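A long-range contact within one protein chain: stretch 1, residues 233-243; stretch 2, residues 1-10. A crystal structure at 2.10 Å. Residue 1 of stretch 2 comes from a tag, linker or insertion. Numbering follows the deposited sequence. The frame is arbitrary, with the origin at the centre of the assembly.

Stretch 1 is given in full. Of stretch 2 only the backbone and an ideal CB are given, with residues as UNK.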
# COMPACT_ATOMS: atom_id res chain seq x y z
N GLU A 233 8.77 7.70 -15.43
CA GLU A 233 10.14 7.94 -15.90
C GLU A 233 10.94 8.80 -14.93
O GLU A 233 12.14 8.57 -14.76
CB GLU A 233 10.12 8.63 -17.26
CG GLU A 233 9.51 7.80 -18.39
CD GLU A 233 9.21 8.63 -19.62
OE1 GLU A 233 9.30 9.87 -19.54
OE2 GLU A 233 8.88 8.04 -20.68
N LYS A 234 10.27 9.78 -14.30
CA LYS A 234 10.93 10.74 -13.41
C LYS A 234 10.90 10.37 -11.93
O LYS A 234 11.45 11.09 -11.09
CB LYS A 234 10.28 12.13 -13.56
CG LYS A 234 10.22 12.64 -15.00
CD LYS A 234 11.58 12.90 -15.61
CE LYS A 234 12.21 14.14 -14.98
NZ LYS A 234 13.12 14.79 -15.94
N GLY A 235 10.25 9.26 -11.61
CA GLY A 235 10.12 8.82 -10.24
C GLY A 235 9.09 9.60 -9.44
O GLY A 235 9.18 9.67 -8.22
N ASP A 236 8.12 10.20 -10.13
CA ASP A 236 7.07 10.98 -9.48
C ASP A 236 5.83 10.07 -9.29
O ASP A 236 4.77 10.32 -9.85
CB ASP A 236 6.72 12.24 -10.31
CG ASP A 236 7.75 13.38 -10.15
OD1 ASP A 236 8.57 13.34 -9.21
OD2 ASP A 236 7.74 14.35 -10.96
N LEU A 237 5.97 9.03 -8.48
CA LEU A 237 4.95 8.00 -8.40
C LEU A 237 3.68 8.48 -7.69
O LEU A 237 2.59 7.94 -7.91
CB LEU A 237 5.50 6.73 -7.78
CG LEU A 237 6.62 6.02 -8.58
CD1 LEU A 237 6.79 4.60 -8.08
CD2 LEU A 237 6.37 5.99 -10.08
N THR A 238 3.81 9.51 -6.87
CA THR A 238 2.64 10.13 -6.29
C THR A 238 1.77 10.80 -7.33
O THR A 238 0.56 10.68 -7.28
CB THR A 238 3.01 11.13 -5.22
OG1 THR A 238 3.84 10.46 -4.28
CG2 THR A 238 1.78 11.63 -4.50
N ARG A 239 2.39 11.50 -8.27
CA ARG A 239 1.69 12.12 -9.37
C ARG A 239 1.10 11.04 -10.28
O ARG A 239 -0.02 11.16 -10.79
CB ARG A 239 2.67 13.02 -10.12
CG ARG A 239 2.06 13.87 -11.20
CD ARG A 239 3.08 14.90 -11.72
NE ARG A 239 2.76 15.31 -13.09
CZ ARG A 239 1.86 16.23 -13.43
NH1 ARG A 239 1.18 16.91 -12.50
NH2 ARG A 239 1.67 16.49 -14.73
N ALA A 240 1.84 9.95 -10.45
CA ALA A 240 1.32 8.80 -11.17
C ALA A 240 0.01 8.31 -10.55
O ALA A 240 -0.94 7.97 -11.28
CB ALA A 240 2.34 7.69 -11.23
N LEU A 241 -0.06 8.27 -9.22
CA LEU A 241 -1.29 7.81 -8.56
C LEU A 241 -2.41 8.84 -8.71
O LEU A 241 -3.55 8.47 -8.99
CB LEU A 241 -1.05 7.53 -7.09
CG LEU A 241 -0.06 6.41 -6.79
CD1 LEU A 241 0.35 6.47 -5.33
CD2 LEU A 241 -0.60 5.03 -7.15
N ALA A 242 -2.07 10.12 -8.54
CA ALA A 242 -3.01 11.23 -8.78
C ALA A 242 -3.80 11.13 -10.10
O ALA A 242 -4.96 11.54 -10.15
CB ALA A 242 -2.29 12.56 -8.73
N PHE A 243 -3.19 10.62 -11.16
CA PHE A 243 -3.88 10.47 -12.47
C PHE A 243 -5.06 9.51 -12.46
O PHE A 243 -5.91 9.56 -13.36
CB PHE A 243 -2.89 10.06 -13.58
CG PHE A 243 -2.09 11.21 -14.14
CD1 PHE A 243 -2.73 12.26 -14.78
CD2 PHE A 243 -0.71 11.25 -14.01
CE1 PHE A 243 -2.00 13.34 -15.27
CE2 PHE A 243 0.02 12.30 -14.52
CZ PHE A 243 -0.62 13.36 -15.14
N UNK A 1 11.01 14.73 -8.76
CA UNK A 1 10.34 15.99 -8.32
C UNK A 1 9.84 15.95 -6.89
O UNK A 1 8.82 15.32 -6.60
CB UNK A 1 9.16 16.30 -9.24
N UNK A 2 10.54 16.64 -6.00
CA UNK A 2 10.08 16.82 -4.61
C UNK A 2 8.90 17.80 -4.61
O UNK A 2 7.91 17.59 -3.89
CB UNK A 2 11.21 17.33 -3.71
N UNK A 3 9.01 18.86 -5.41
CA UNK A 3 7.92 19.81 -5.65
C UNK A 3 6.74 19.17 -6.40
O UNK A 3 5.58 19.33 -6.00
CB UNK A 3 8.44 21.01 -6.44
N UNK A 4 7.04 18.45 -7.49
CA UNK A 4 6.02 17.82 -8.36
C UNK A 4 5.13 16.81 -7.61
O UNK A 4 3.95 16.67 -7.90
CB UNK A 4 6.71 17.11 -9.53
N UNK A 5 5.72 16.10 -6.65
CA UNK A 5 4.99 15.15 -5.80
C UNK A 5 4.21 15.86 -4.69
O UNK A 5 3.12 15.43 -4.31
CB UNK A 5 5.96 14.14 -5.18
N UNK A 6 4.79 16.95 -4.18
CA UNK A 6 4.19 17.72 -3.10
C UNK A 6 2.80 18.31 -3.46
O UNK A 6 1.85 18.16 -2.70
CB UNK A 6 5.14 18.85 -2.71
N UNK A 7 2.70 18.96 -4.61
CA UNK A 7 1.48 19.71 -4.97
C UNK A 7 0.31 18.85 -5.49
O UNK A 7 -0.75 19.38 -5.86
CB UNK A 7 1.83 20.75 -6.04
N UNK A 8 0.50 17.54 -5.51
CA UNK A 8 -0.57 16.61 -5.88
C UNK A 8 -1.17 15.94 -4.65
O UNK A 8 -1.86 14.93 -4.76
CB UNK A 8 -0.04 15.55 -6.85
N UNK A 9 -0.92 16.53 -3.48
CA UNK A 9 -1.41 16.03 -2.21
C UNK A 9 -2.67 16.74 -1.73
O UNK A 9 -2.76 17.96 -1.74
CB UNK A 9 -0.31 16.16 -1.15
N UNK A 10 -3.63 15.93 -1.27
CA UNK A 10 -4.82 16.42 -0.62
C UNK A 10 -4.49 16.45 0.86
O UNK A 10 -4.49 15.41 1.53
CB UNK A 10 -6.05 15.56 -0.93

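Position 1 starts the chain beside Asp236. Its N lies 2.8 Å from Asp236 OD1, so the terminal amine forms both a hydrogen bond and a salt bridge with that carboxylate. An ideal CB would sit 3.0 Å from Asp236 OD2, a clash, so a residue without a side chain fits best. It is Gly1, contributed by the expression tag.

At positions 2 and 3 the CA-to-CB bonds point away from stretch 1 and nothing of it lies within reach. Almost any helix-compatible residue would serve, polar ones especially. They are Lys2 and Lys3, both poorly ordered.

Position 4 points toward stretch 1, but the room is limited: the ideal CB is 3.3 Å from Asp236 OD2 and 4.8 Å from Arg239 CD. A small residue would suit, or a longer one that bends aside; a positive charge could answer Asp236, a negative one Arg239. The residue is Glu4, whose side chain end leads away. Its backbone O receives a hydrogen bond from a water (Glu4 O to water O, 2.5 Å), which in turn accepts a weak one from Arg239 NH1 (NH1 to water O, 3.1 Å).

Position 5 has its CB directed sideways, 4.2 Å from Thr238 CB, near the first turn of the helix that begins at Leu237. Thr238 N and Arg239 N have no backbone partner within the stretch and, with the Thr238 hydroxyl, call for acceptors; a carboxylate, with two acceptor atoms, suits better than an amide, and a Glu-length chain has the better reach. It is Glu5, whose m, m rotamer brings its end nearer. Glu5 OE2 accepts from Thr238 N at 2.7 Å and from Thr238 OG1 at 2.9 Å, while Glu5 OE1 accepts from Arg239 N at 2.9 Å. The carboxylate thus accepts from all three donors despite a like charge nearby, Asp236 OD1 lying 3.9 Å from Glu5 OE1.

Position 6 points away into space free of stretch 1, where small or polar residues suit; Ser6 opens a type I turn. At position 7 CA-to-CB points sideways with nothing of stretch 1 near its ideal CB, so many polar residues would do; Glu7 makes no contact.

Position 8 points toward an apolar surface, its ideal CB 4.2 Å from Ala242 CB and 4.9 Å from Thr238 CG2. Ala, Val, Ile or Leu would be plausible. Val8 packs CG2 against Thr238 CG2 at 3.6 Å, with CG1 at the edge of the Arg239 guanidinium.

Position 9 points sideways; a fairly long side chain, such as Leu or Met, could reach the Thr238 methyl. Leu9 does, CD2 lying 3.8 Å from Thr238 CG2. Position 10 is out of reach, so stretch 1 sets no preference there; Asn10 bonds elsewhere in the structure.

Stretch 2, residues 1-10: GKKEESEVLN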
# COMPACT_ATOMS: atom_id res chain seq x y z
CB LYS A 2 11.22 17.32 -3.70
CG LYS A 2 11.27 16.64 -2.34
CD LYS A 2 10.12 17.07 -1.44
CE LYS A 2 9.39 15.89 -0.83
NZ LYS A 2 8.03 16.28 -0.37
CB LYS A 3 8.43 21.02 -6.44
CG LYS A 3 7.40 22.10 -6.70
CD LYS A 3 7.75 22.91 -7.93
CE LYS A 3 6.94 24.19 -8.01
NZ LYS A 3 7.33 25.16 -6.94
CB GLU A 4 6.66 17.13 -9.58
CG GLU A 4 7.08 18.05 -10.72
CD GLU A 4 8.31 18.90 -10.41
OE1 GLU A 4 9.06 18.57 -9.47
OE2 GLU A 4 8.52 19.92 -11.12
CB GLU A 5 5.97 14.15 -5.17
CG GLU A 5 6.70 13.27 -6.17
CD GLU A 5 5.82 12.17 -6.72
OE1 GLU A 5 5.07 12.44 -7.70
OE2 GLU A 5 5.89 11.03 -6.18
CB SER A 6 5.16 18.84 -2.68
OG SER A 6 4.60 19.68 -1.69
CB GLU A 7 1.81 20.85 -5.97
CG GLU A 7 2.49 20.42 -7.27
CD GLU A 7 3.21 21.57 -7.95
OE1 GLU A 7 2.71 22.72 -7.90
OE2 GLU A 7 4.28 21.33 -8.54
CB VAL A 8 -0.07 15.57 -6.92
CG1 VAL A 8 0.45 16.29 -8.16
CG2 VAL A 8 1.00 14.66 -6.35
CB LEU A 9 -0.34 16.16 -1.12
CG LEU A 9 0.92 15.31 -1.28
CD1 LEU A 9 1.70 15.32 0.04
CD2 LEU A 9 0.59 13.88 -1.69
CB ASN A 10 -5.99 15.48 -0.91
CG ASN A 10 -7.30 15.96 -0.32
OD1 ASN A 10 -7.33 16.91 0.44
ND2 ASN A 10 -8.38 15.27 -0.67
O HOH W 1 2.74 17.67 -9.89
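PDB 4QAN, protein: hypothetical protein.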